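Local coordinates for ThiJ/pfpI family protein (Bacillus anthracis, PDB 3EFE) that is of unconfirmed function but belongs to the DJ-1/PfpI family, whose members include chaperones, proteases and other proteins of the class I glutamine amidotransferase-like fold, at residues L95-G99 with A117-Y123; H129-N133 with T163-I167. All blocks are in the same frame, centred on the assembly; numbering follows the deposited sequence.

Contact 1 of 2, residues L95-G99 with A117-Y123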
loop_
_atom_site.group_PDB
_atom_site.type_symbol
_atom_site.label_atom_id
_atom_site.label_comp_id
_atom_site.label_asym_id
_atom_site.label_seq_id
_atom_site.Cartn_x
_atom_site.Cartn_y
_atom_site.Cartn_z
ATOM N N LEU D 95 -4.898 -9.269 -21.105
ATOM C CA LEU D 95 -5.385 -10.546 -20.606
ATOM C C LEU D 95 -5.063 -11.628 -21.637
ATOM O O LEU D 95 -4.861 -12.801 -21.273
ATOM C CB LEU D 95 -6.865 -10.400 -20.282
ATOM C CG LEU D 95 -7.519 -10.684 -18.910
ATOM C CD1 LEU D 95 -6.657 -10.674 -17.686
ATOM C CD2 LEU D 95 -8.708 -9.755 -18.756
ATOM N N GLU D 96 -4.911 -11.235 -22.910
ATOM C CA GLU D 96 -4.557 -12.190 -23.968
ATOM C C GLU D 96 -3.096 -12.517 -23.872
ATOM O O GLU D 96 -2.714 -13.704 -23.874
ATOM C CB GLU D 96 -4.980 -11.675 -25.347
ATOM C CG GLU D 96 -6.579 -11.627 -25.431
ATOM C CD GLU D 96 -7.213 -11.052 -26.758
ATOM O OE1 GLU D 96 -6.473 -10.470 -27.630
ATOM O OE2 GLU D 96 -8.472 -11.132 -26.887
ATOM N N ARG D 97 -2.311 -11.453 -23.696
ATOM C CA ARG D 97 -0.847 -11.471 -23.555
ATOM C C ARG D 97 -0.416 -12.230 -22.360
ATOM O O ARG D 97 0.675 -12.697 -22.340
ATOM C CB ARG D 97 -0.302 -10.050 -23.353
ATOM C CG ARG D 97 -0.599 -9.021 -24.450
ATOM C CD ARG D 97 0.452 -8.948 -25.553
ATOM N NE ARG D 97 1.800 -9.157 -25.036
ATOM C CZ ARG D 97 2.714 -8.219 -24.751
ATOM N NH1 ARG D 97 2.525 -6.929 -24.978
ATOM N NH2 ARG D 97 3.871 -8.620 -24.258
ATOM N N ILE D 98 -1.263 -12.286 -21.341
ATOM C CA ILE D 98 -0.939 -12.959 -20.082
ATOM C C ILE D 98 -0.888 -14.445 -20.351
ATOM O O ILE D 98 -0.131 -15.197 -19.693
ATOM C CB ILE D 98 -1.987 -12.635 -18.922
ATOM C CG1 ILE D 98 -1.701 -11.271 -18.289
ATOM C CG2 ILE D 98 -1.963 -13.700 -17.821
ATOM C CD1 ILE D 98 -2.975 -10.447 -17.823
ATOM N N GLY D 99 -1.725 -14.871 -21.296
ATOM C CA GLY D 99 -1.797 -16.260 -21.687
ATOM C C GLY D 99 -0.490 -16.723 -22.237
ATOM O O GLY D 99 -0.050 -17.811 -21.885
ATOM N N ALA D 117 -10.147 -11.904 -13.301
ATOM C CA ALA D 117 -9.833 -11.724 -14.758
ATOM C C ALA D 117 -9.233 -13.002 -15.376
ATOM O O ALA D 117 -9.642 -13.458 -16.469
ATOM C CB ALA D 117 -8.916 -10.593 -14.974
ATOM N N LEU D 118 -8.293 -13.583 -14.645
ATOM C CA LEU D 118 -7.582 -14.760 -15.041
ATOM C C LEU D 118 -8.458 -15.992 -15.006
ATOM O O LEU D 118 -8.392 -16.833 -15.894
ATOM C CB LEU D 118 -6.384 -15.001 -14.094
ATOM C CG LEU D 118 -4.988 -14.458 -14.419
ATOM C CD1 LEU D 118 -4.996 -13.095 -15.011
ATOM C CD2 LEU D 118 -4.156 -14.455 -13.178
ATOM N N ALA D 119 -9.194 -16.162 -13.919
ATOM C CA ALA D 119 -10.180 -17.244 -13.816
ATOM C C ALA D 119 -11.121 -17.268 -15.031
ATOM O O ALA D 119 -11.363 -18.314 -15.634
ATOM C CB ALA D 119 -10.970 -17.108 -12.528
ATOM N N ASN D 120 -11.616 -16.116 -15.444
ATOM C CA ASN D 120 -12.458 -16.095 -16.638
ATOM C C ASN D 120 -11.805 -16.296 -18.009
ATOM O O ASN D 120 -12.510 -16.335 -19.019
ATOM C CB ASN D 120 -13.291 -14.825 -16.695
ATOM C CG ASN D 120 -14.651 -15.046 -17.455
ATOM O OD1 ASN D 120 -15.070 -14.210 -18.251
ATOM N ND2 ASN D 120 -15.325 -16.154 -17.158
ATOM N N MET D 121 -10.488 -16.431 -18.074
ATOM C CA MET D 121 -9.800 -16.661 -19.373
ATOM C C MET D 121 -9.357 -18.131 -19.509
ATOM O O MET D 121 -8.798 -18.553 -20.541
ATOM C CB MET D 121 -8.634 -15.688 -19.547
ATOM C CG MET D 121 -9.073 -14.302 -19.652
ATOM S SD MET D 121 -9.380 -13.774 -21.323
ATOM C CE MET D 121 -10.600 -12.586 -20.889
ATOM N N GLY D 122 -9.687 -18.906 -18.485
ATOM C CA GLY D 122 -9.380 -20.326 -18.427
ATOM C C GLY D 122 -8.108 -20.632 -17.691
ATOM O O GLY D 122 -7.767 -21.835 -17.452
ATOM N N TYR D 123 -7.354 -19.575 -17.329
ATOM C CA TYR D 123 -5.938 -19.821 -16.926
ATOM C C TYR D 123 -5.772 -20.461 -15.550
ATOM O O TYR D 123 -4.707 -21.015 -15.278
ATOM C CB TYR D 123 -5.091 -18.573 -16.961
ATOM C CG TYR D 123 -5.076 -17.710 -18.217
ATOM C CD1 TYR D 123 -4.928 -18.247 -19.463
ATOM C CD2 TYR D 123 -5.092 -16.312 -18.115
ATOM C CE1 TYR D 123 -4.829 -17.418 -20.595
ATOM C CE2 TYR D 123 -5.013 -15.492 -19.235
ATOM C CZ TYR D 123 -4.848 -16.062 -20.466
ATOM O OH TYR D 123 -4.768 -15.254 -21.584
#
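Leu95 overlaps three side chains of 117-123 with its branched end. Its CD1 methyl sits against Ala117 CB at 3.5 Å and also meets Leu118 CD1 at 4.0 Å. On the other branch, CD2 lies near the CE methyl of Met121. The Met121 chain is bent at chi2 (-91°), and it crosses the leucine at about a right angle.

The ring of Tyr123 reaches up to the backbone of helix 92-104. Its hydroxyl gives a hydrogen bond to Leu95 O. The modelled distance from Tyr123 OH to Leu95 O, 2.5 Å, is shorter than expected, and its exact value is doubtful. That carbonyl lies at the ring edge, in plane. Tyr123 CZ is 3.3 Å from Gly99 CA, so the phenol end fits against a helix surface without a side chain. Ile98 CG2 approaches Tyr123 CE2 at 3.8 Å and also reaches Leu118. Met121 CB covers one face of the ring, near its rim.

Ile98 and Leu118 both continue onto Leu80 of strand 77-80. Gly122, with positive phi, ends helix 113-119 in a Schellman motif and leads into Tyr123. This is helix-to-helix packing on one side of the central sheet, as in the alpha/beta sandwich of the DJ-1/PfpI family.

Contact 2 of 2, residues H129-N133 with T163-I167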
loop_
_atom_site.group_PDB
_atom_site.type_symbol
_atom_site.label_atom_id
_atom_site.label_comp_id
_atom_site.label_asym_id
_atom_site.label_seq_id
_atom_site.Cartn_x
_atom_site.Cartn_y
_atom_site.Cartn_z
ATOM N N HIS D 129 -4.764 -22.083 -6.978
ATOM C CA HIS D 129 -5.039 -20.664 -6.910
ATOM C C HIS D 129 -6.007 -20.387 -5.790
ATOM O O HIS D 129 -6.691 -21.285 -5.276
ATOM C CB HIS D 129 -5.621 -20.187 -8.207
ATOM C CG HIS D 129 -6.895 -20.880 -8.573
ATOM N ND1 HIS D 129 -8.139 -20.394 -8.216
ATOM C CD2 HIS D 129 -7.115 -22.042 -9.229
ATOM C CE1 HIS D 129 -9.062 -21.221 -8.667
ATOM N NE2 HIS D 129 -8.469 -22.226 -9.281
ATOM N N THR D 130 -6.040 -19.126 -5.402
ATOM C CA THR D 130 -7.087 -18.608 -4.558
ATOM C C THR D 130 -7.721 -17.337 -5.196
ATOM O O THR D 130 -7.399 -16.931 -6.308
ATOM C CB THR D 130 -6.554 -18.435 -3.148
ATOM O OG1 THR D 130 -7.645 -18.376 -2.247
ATOM C CG2 THR D 130 -5.640 -17.200 -2.996
ATOM N N SER D 131 -8.690 -16.770 -4.516
ATOM C CA SER D 131 -9.374 -15.537 -4.948
ATOM C C SER D 131 -10.014 -14.987 -3.711
ATOM O O SER D 131 -9.871 -15.546 -2.659
ATOM C CB SER D 131 -10.398 -15.763 -6.062
ATOM O OG SER D 131 -11.567 -16.452 -5.644
ATOM N N ASN D 132 -10.701 -13.874 -3.821
ATOM C CA ASN D 132 -11.436 -13.356 -2.690
ATOM C C ASN D 132 -12.448 -14.328 -2.145
ATOM O O ASN D 132 -12.567 -14.474 -0.961
ATOM C CB ASN D 132 -12.073 -11.999 -3.050
ATOM C CG ASN D 132 -11.019 -10.901 -3.178
ATOM O OD1 ASN D 132 -10.037 -10.882 -2.415
ATOM N ND2 ASN D 132 -11.231 -9.945 -4.124
ATOM N N ASN D 133 -13.188 -14.978 -3.026
ATOM C CA ASN D 133 -14.276 -15.872 -2.623
ATOM C C ASN D 133 -14.612 -16.795 -3.804
ATOM O O ASN D 133 -14.897 -16.310 -4.922
ATOM C CB ASN D 133 -15.523 -15.023 -2.273
ATOM C CG ASN D 133 -16.720 -15.881 -1.888
ATOM O OD1 ASN D 133 -17.644 -16.072 -2.693
ATOM N ND2 ASN D 133 -16.688 -16.439 -0.651
ATOM N N THR D 163 -1.430 -16.123 -6.899
ATOM C CA THR D 163 -2.746 -15.463 -6.703
ATOM C C THR D 163 -2.968 -15.191 -5.194
ATOM O O THR D 163 -2.426 -15.878 -4.313
ATOM C CB THR D 163 -3.876 -16.299 -7.224
ATOM O OG1 THR D 163 -3.692 -17.624 -6.738
ATOM C CG2 THR D 163 -3.933 -16.257 -8.745
ATOM N N ALA D 164 -3.771 -14.195 -4.903
ATOM C CA ALA D 164 -4.043 -13.888 -3.513
ATOM C C ALA D 164 -5.364 -13.168 -3.387
ATOM O O ALA D 164 -5.822 -12.500 -4.303
ATOM C CB ALA D 164 -2.907 -12.995 -2.921
ATOM N N SER D 165 -5.928 -13.251 -2.214
ATOM C CA SER D 165 -6.961 -12.340 -1.821
ATOM C C SER D 165 -6.486 -10.880 -1.647
ATOM O O SER D 165 -5.382 -10.684 -1.229
ATOM C CB SER D 165 -7.591 -12.825 -0.504
ATOM O OG SER D 165 -8.775 -12.111 -0.281
ATOM N N GLY D 166 -7.385 -9.892 -1.880
ATOM C CA GLY D 166 -7.167 -8.483 -1.677
ATOM C C GLY D 166 -6.900 -8.076 -0.251
ATOM O O GLY D 166 -6.148 -7.083 0.005
ATOM N N ILE D 167 -7.387 -8.887 0.693
ATOM C CA ILE D 167 -7.088 -8.588 2.090
ATOM C C ILE D 167 -5.716 -9.074 2.553
ATOM O O ILE D 167 -5.329 -8.820 3.675
ATOM C CB ILE D 167 -8.182 -9.057 3.080
ATOM C CG1 ILE D 167 -8.255 -10.596 3.129
ATOM C CG2 ILE D 167 -9.561 -8.430 2.678
ATOM C CD1 ILE D 167 -9.570 -11.078 3.659
#
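The touching parts, 129-132 and 163-166, run almost parallel, 11° apart, and their CA atoms come closest at 4.7 Å between Asn132 and Ser165. All three hydrogen bonds between the segments use a side chain.

At one end, the backbone N of Thr130 donates to Thr163 OG1. The N to OG1 distance is 3.1 Å and the bond is nearly straight, at 164°. Thr163 OG1 stands between its own backbone N and carbonyl carbon (chi1 48°), which turns it to the 129-133 side. The same oxygen lies 3.3 Å from His129 CA. Beside it, the CG2 methyl of Thr130 rests on Ala164 CA at 3.7 Å. The hydroxyl of Thr130 bonds instead to Glu151 O.

At the other end, Asn132 OD1 takes two hydrogen bonds. Ser165 OG donates to Asn132 OD1 at 2.8 Å, and Gly166 N donates to Asn132 OD1 at 2.9 Å. Both donors lie in the carbonyl plane, so this pair of bonds limits rotation of the amide. The hydroxyl of Ser165 swings to the far side from its own backbone N and there meets the asparagine oxygen.

Ser131 OG bonds to Thr137 of helix 134-140, and Asn133 is the N-cap of that helix. Asn132 also touches Cys112, between strand 107-111 and helix 113-119, a place consistent with the nucleophile elbow of the class I glutamine amidotransferase-like fold. Thr130 and Thr163 both touch Val156 of strand 155-158. The contact thus joins the C-terminal end of strand 161-164 to the loop entering helix 134-140.

Contact 1 closes before contact 2 opens, so the two follow in series along the chain. Their centres are 15 Å apart, and their nearest atoms are about 5 Å apart without touching. The loop after helix 113-119 links them: it leaves contact 1 at Tyr123 and enters contact 2 at His129. The last turn of that helix is part of contact 1, and its Thr115 touches Ser131 and Thr163 of contact 2. Contact 1 packs helix 92-104 against the end of helix 113-119 over strand 77-80. Contact 2 lies at the end of strand 161-164. Together they tie the 117-133 region to a neighbouring helix and to the central sheet of one DJ-1/PfpI unit.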